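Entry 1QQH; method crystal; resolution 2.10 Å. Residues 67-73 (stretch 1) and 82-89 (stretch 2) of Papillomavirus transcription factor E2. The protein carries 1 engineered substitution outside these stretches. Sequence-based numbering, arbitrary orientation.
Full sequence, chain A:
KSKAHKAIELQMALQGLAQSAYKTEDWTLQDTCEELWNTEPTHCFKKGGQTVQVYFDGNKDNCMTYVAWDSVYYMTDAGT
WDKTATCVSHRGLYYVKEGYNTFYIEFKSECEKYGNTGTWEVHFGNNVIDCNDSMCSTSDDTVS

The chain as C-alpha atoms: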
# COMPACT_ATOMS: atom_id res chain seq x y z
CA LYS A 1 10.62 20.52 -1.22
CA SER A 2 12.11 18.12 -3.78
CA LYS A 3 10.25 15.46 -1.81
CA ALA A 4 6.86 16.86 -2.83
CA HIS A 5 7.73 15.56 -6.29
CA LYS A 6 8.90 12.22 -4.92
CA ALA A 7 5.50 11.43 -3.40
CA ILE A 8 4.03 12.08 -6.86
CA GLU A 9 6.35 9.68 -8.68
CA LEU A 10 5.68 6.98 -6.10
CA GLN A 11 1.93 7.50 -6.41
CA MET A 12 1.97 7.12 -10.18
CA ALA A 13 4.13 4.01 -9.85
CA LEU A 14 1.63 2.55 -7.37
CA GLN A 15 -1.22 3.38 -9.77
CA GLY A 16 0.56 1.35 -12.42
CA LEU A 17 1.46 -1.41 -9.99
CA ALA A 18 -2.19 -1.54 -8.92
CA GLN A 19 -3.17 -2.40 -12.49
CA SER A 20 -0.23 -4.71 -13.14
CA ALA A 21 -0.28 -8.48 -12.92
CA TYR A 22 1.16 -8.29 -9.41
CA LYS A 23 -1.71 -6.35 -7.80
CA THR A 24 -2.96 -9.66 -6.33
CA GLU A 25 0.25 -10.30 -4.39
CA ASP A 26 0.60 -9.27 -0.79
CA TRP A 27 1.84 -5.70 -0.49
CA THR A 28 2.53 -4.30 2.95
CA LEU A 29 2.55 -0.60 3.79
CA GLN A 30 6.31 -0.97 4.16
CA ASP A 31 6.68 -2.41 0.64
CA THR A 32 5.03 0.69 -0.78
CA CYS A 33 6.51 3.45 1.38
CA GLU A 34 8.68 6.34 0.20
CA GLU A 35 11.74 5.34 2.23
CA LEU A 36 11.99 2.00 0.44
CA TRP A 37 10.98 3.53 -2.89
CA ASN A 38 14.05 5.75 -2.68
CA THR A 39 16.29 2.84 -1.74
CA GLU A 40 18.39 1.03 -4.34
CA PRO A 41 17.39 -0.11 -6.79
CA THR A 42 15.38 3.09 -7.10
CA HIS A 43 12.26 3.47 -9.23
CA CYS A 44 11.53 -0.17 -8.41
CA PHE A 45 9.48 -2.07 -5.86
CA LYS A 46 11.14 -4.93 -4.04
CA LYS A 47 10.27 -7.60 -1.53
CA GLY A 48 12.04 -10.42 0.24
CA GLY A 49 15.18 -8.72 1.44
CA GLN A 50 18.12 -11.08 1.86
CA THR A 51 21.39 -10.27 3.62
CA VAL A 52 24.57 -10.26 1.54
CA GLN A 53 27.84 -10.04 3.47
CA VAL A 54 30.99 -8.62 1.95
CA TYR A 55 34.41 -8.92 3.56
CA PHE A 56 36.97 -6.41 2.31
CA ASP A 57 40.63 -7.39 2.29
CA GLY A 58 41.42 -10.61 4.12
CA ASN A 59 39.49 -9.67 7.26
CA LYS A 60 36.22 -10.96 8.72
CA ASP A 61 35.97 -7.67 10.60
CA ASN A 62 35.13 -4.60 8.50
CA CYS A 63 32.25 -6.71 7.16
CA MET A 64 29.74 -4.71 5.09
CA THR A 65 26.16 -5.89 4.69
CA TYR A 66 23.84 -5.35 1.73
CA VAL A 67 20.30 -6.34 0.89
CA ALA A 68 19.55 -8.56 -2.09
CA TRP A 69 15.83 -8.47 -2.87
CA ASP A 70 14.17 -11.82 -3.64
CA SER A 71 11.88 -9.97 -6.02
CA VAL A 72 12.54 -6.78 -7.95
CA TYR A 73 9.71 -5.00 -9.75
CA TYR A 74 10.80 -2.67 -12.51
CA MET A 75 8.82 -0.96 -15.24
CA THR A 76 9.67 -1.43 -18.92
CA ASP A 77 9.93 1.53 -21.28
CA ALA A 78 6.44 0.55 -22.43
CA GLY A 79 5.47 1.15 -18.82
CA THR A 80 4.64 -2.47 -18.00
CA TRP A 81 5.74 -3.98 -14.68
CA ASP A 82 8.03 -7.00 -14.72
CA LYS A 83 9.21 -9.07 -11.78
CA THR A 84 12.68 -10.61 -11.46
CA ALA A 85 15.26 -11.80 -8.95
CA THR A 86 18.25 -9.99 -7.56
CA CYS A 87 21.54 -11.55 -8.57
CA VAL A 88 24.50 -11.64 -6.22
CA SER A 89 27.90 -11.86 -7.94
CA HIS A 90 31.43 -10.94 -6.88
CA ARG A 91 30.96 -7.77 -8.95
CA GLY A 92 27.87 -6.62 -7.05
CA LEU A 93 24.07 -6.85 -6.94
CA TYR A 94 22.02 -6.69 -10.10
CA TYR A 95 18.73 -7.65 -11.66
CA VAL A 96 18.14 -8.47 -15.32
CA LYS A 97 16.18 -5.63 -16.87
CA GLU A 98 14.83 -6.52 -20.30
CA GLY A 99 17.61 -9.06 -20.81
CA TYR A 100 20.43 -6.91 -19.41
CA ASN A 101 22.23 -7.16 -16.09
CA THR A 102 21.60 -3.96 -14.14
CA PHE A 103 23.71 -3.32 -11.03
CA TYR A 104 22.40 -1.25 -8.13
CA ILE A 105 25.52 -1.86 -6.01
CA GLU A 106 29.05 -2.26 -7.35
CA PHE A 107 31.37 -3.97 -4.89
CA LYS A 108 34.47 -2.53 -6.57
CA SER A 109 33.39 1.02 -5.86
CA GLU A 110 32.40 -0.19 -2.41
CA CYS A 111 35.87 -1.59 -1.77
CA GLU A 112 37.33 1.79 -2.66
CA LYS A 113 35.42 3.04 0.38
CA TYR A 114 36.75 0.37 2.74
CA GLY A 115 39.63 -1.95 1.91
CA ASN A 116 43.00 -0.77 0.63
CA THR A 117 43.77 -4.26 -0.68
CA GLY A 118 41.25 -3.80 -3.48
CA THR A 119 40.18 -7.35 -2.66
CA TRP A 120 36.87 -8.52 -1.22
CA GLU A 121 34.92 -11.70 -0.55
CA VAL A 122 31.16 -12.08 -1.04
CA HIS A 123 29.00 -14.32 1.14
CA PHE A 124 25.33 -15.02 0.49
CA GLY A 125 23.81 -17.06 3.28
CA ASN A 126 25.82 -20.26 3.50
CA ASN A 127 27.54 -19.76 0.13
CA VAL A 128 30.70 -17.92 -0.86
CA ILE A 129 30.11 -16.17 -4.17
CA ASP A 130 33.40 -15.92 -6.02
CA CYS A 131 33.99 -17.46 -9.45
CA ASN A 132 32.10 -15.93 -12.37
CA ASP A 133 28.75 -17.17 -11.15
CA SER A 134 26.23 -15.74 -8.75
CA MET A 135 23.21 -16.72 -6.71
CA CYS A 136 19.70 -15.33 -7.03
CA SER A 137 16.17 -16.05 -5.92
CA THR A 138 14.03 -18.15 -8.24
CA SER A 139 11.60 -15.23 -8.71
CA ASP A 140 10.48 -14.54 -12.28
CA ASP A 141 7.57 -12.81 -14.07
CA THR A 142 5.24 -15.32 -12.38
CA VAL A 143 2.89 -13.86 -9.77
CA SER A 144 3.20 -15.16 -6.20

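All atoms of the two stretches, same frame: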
# COMPACT_ATOMS: atom_id res chain seq x y z
N VAL A 67 21.54 -5.61 1.04
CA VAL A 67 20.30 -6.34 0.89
C VAL A 67 20.04 -6.72 -0.55
O VAL A 67 20.02 -5.87 -1.45
CB VAL A 67 19.09 -5.50 1.39
CG1 VAL A 67 17.79 -6.27 1.15
CG2 VAL A 67 19.25 -5.21 2.87
N ALA A 68 19.85 -8.02 -0.77
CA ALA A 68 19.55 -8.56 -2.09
C ALA A 68 18.06 -8.91 -2.04
O ALA A 68 17.65 -9.76 -1.26
CB ALA A 68 20.37 -9.80 -2.35
N TRP A 69 17.27 -8.24 -2.86
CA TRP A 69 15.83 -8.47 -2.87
C TRP A 69 15.40 -9.72 -3.64
O TRP A 69 15.75 -9.90 -4.80
CB TRP A 69 15.14 -7.23 -3.45
CG TRP A 69 15.55 -5.97 -2.73
CD1 TRP A 69 16.48 -5.05 -3.13
CD2 TRP A 69 15.07 -5.52 -1.46
NE1 TRP A 69 16.59 -4.06 -2.19
CE2 TRP A 69 15.74 -4.32 -1.16
CE3 TRP A 69 14.12 -6.02 -0.55
CZ2 TRP A 69 15.51 -3.61 0.02
CZ3 TRP A 69 13.89 -5.30 0.63
CH2 TRP A 69 14.58 -4.11 0.90
N ASP A 70 14.63 -10.59 -2.99
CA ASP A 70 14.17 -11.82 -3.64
C ASP A 70 13.41 -11.47 -4.92
O ASP A 70 13.51 -12.17 -5.92
CB ASP A 70 13.25 -12.64 -2.73
CG ASP A 70 14.01 -13.45 -1.70
OD1 ASP A 70 15.23 -13.68 -1.87
OD2 ASP A 70 13.39 -13.88 -0.71
N SER A 71 12.66 -10.38 -4.87
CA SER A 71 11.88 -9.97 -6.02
C SER A 71 12.02 -8.49 -6.30
O SER A 71 11.79 -7.67 -5.43
CB SER A 71 10.40 -10.31 -5.80
OG SER A 71 10.24 -11.69 -5.55
N VAL A 72 12.39 -8.16 -7.53
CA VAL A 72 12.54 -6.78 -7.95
C VAL A 72 11.50 -6.48 -9.01
O VAL A 72 11.37 -7.23 -10.00
CB VAL A 72 13.94 -6.52 -8.53
CG1 VAL A 72 14.01 -5.11 -9.10
CG2 VAL A 72 14.99 -6.72 -7.44
N TYR A 73 10.75 -5.41 -8.81
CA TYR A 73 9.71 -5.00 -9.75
C TYR A 73 10.12 -3.72 -10.44
O TYR A 73 10.20 -2.65 -9.82
CB TYR A 73 8.37 -4.79 -9.02
CG TYR A 73 7.88 -6.00 -8.27
CD1 TYR A 73 8.59 -6.51 -7.18
CD2 TYR A 73 6.71 -6.67 -8.65
CE1 TYR A 73 8.15 -7.65 -6.50
CE2 TYR A 73 6.27 -7.80 -7.98
CZ TYR A 73 7.00 -8.29 -6.91
OH TYR A 73 6.58 -9.42 -6.24
N ASP A 82 7.48 -5.65 -14.68
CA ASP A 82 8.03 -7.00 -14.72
C ASP A 82 8.61 -7.32 -13.36
O ASP A 82 8.95 -6.42 -12.60
CB ASP A 82 9.11 -7.14 -15.79
CG ASP A 82 8.55 -7.15 -17.20
OD1 ASP A 82 7.53 -7.85 -17.43
OD2 ASP A 82 9.12 -6.46 -18.07
N LYS A 83 8.71 -8.61 -13.06
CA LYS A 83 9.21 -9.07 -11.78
C LYS A 83 10.40 -10.02 -12.01
O LYS A 83 10.32 -10.93 -12.84
CB LYS A 83 8.08 -9.79 -11.05
CG LYS A 83 8.45 -10.54 -9.79
CD LYS A 83 7.23 -11.27 -9.26
CE LYS A 83 7.57 -12.18 -8.11
NZ LYS A 83 6.35 -12.87 -7.61
N THR A 84 11.50 -9.77 -11.31
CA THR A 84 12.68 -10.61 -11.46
C THR A 84 13.46 -10.73 -10.16
O THR A 84 13.17 -10.05 -9.17
CB THR A 84 13.61 -10.08 -12.57
OG1 THR A 84 14.66 -11.03 -12.79
CG2 THR A 84 14.22 -8.74 -12.16
N ALA A 85 14.46 -11.60 -10.15
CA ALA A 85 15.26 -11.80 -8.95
C ALA A 85 16.49 -10.90 -8.90
O ALA A 85 16.91 -10.34 -9.91
CB ALA A 85 15.71 -13.26 -8.87
N THR A 86 17.04 -10.77 -7.71
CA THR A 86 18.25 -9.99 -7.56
C THR A 86 19.37 -11.01 -7.68
O THR A 86 19.28 -12.10 -7.13
CB THR A 86 18.35 -9.31 -6.18
OG1 THR A 86 17.62 -8.08 -6.21
CG2 THR A 86 19.80 -9.03 -5.83
N CYS A 87 20.41 -10.66 -8.42
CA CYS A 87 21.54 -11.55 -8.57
C CYS A 87 22.72 -11.03 -7.78
O CYS A 87 23.04 -9.84 -7.82
CB CYS A 87 21.91 -11.69 -10.04
SG CYS A 87 20.68 -12.58 -10.99
N VAL A 88 23.35 -11.94 -7.06
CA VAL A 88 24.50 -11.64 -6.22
C VAL A 88 25.77 -12.24 -6.82
O VAL A 88 25.97 -13.45 -6.77
CB VAL A 88 24.30 -12.23 -4.81
CG1 VAL A 88 25.46 -11.86 -3.91
CG2 VAL A 88 22.98 -11.73 -4.22
N SER A 89 26.63 -11.39 -7.37
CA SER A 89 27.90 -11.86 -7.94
C SER A 89 29.04 -11.18 -7.19
O SER A 89 28.80 -10.34 -6.33
CB SER A 89 28.00 -11.49 -9.41
OG SER A 89 28.16 -10.09 -9.56
O HOH W 1 17.47 -12.42 -5.35

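The two stretches are joined most firmly by a pair of backbone hydrogen bonds between Val72 and Thr84. Val72 N donates to Thr84 O at 2.6 Å with a nearly straight N-H...O angle of 169°, and Thr84 N returns a bond to Val72 O at 2.9 Å and 160°. This reciprocal ring is the hydrogen-bonded pair of an antiparallel ladder, in which strands 71-73 and 82-84 run at 155° to one another. The adjoining pair, Tyr73 and Lys83, is of the non-hydrogen-bonded kind, and its CA atoms lie 4.6 Å apart, closer than the 5.2 Å between the CA atoms of Val72 and Thr84. Contacts of the CA-H...O type flank this pair: Lys83 CA lies 3.3 Å from Val72 O, Tyr73 CA 3.3 Å from Asp82 O, and Ser71 CA 3.4 Å from Thr84 O.

The regular pairing stops where the chain turns a corner at Asp70. Here Asp70 contributes through its backbone, with its O atom 3.5 Å from Ala85 CA in a further CA-H...O contact, while its CA-to-CB bond points away from the second stretch. Beyond the corner Trp69 O becomes the focus of a looser polar cluster. Thr86 N donates a weak hydrogen bond to Trp69 O, 3.3 Å long and bent to 124°, and Thr86 OG1 lies 3.0 Å from the same Trp69 O. Water 1 bridges the stretches as well, 3.1 Å from Trp69 O and 2.6 Å from Thr86 O, so the join does not rest on direct contact alone.

Thr86 has the largest covered area of any residue in the two stretches, 72 Å², and both ends of its side chain are used. Its CA-to-CB bond points toward the first stretch; OG1 sits near the plane of the Trp69 ring, at its edge, and 3.2 Å from Val72 CG2, whereas CG2 packs 3.6 Å from Ala68 CB. A threonine thus combines a polar group for the carbonyl with a methyl for the apolar neighbour. Ala68 CB also meets Val88 CG2 at 3.7 Å, and the single methyl of this buried alanine, whose CA-to-CB bond points toward the second stretch, meets both side chains.

Along the ladder, the side chains separate by face. Val72 and Thr84 share one, where Val72 CB and Thr84 CG2 approach to 4.3 Å, both residues having chi1 in the t well. Tyr73 and Lys83 share the other. The lysine is fully extended, all four chi angles being t, and its aliphatic chain runs along the tyrosine: Lys83 CG stands 4.2 Å from the Tyr73 ring centroid, 22° off the ring normal, in a CH-pi contact, and Lys83 CE reaches within 3.5 Å of Tyr73 OH. Lys83 CE also comes within 3.7 Å of Ser71 OG. The long methylene chain suits this buried position, while Lys83 NZ and Tyr73 OH find hydrogen bonds elsewhere in the structure. Altogether the two stretches bury 474 Å² between them.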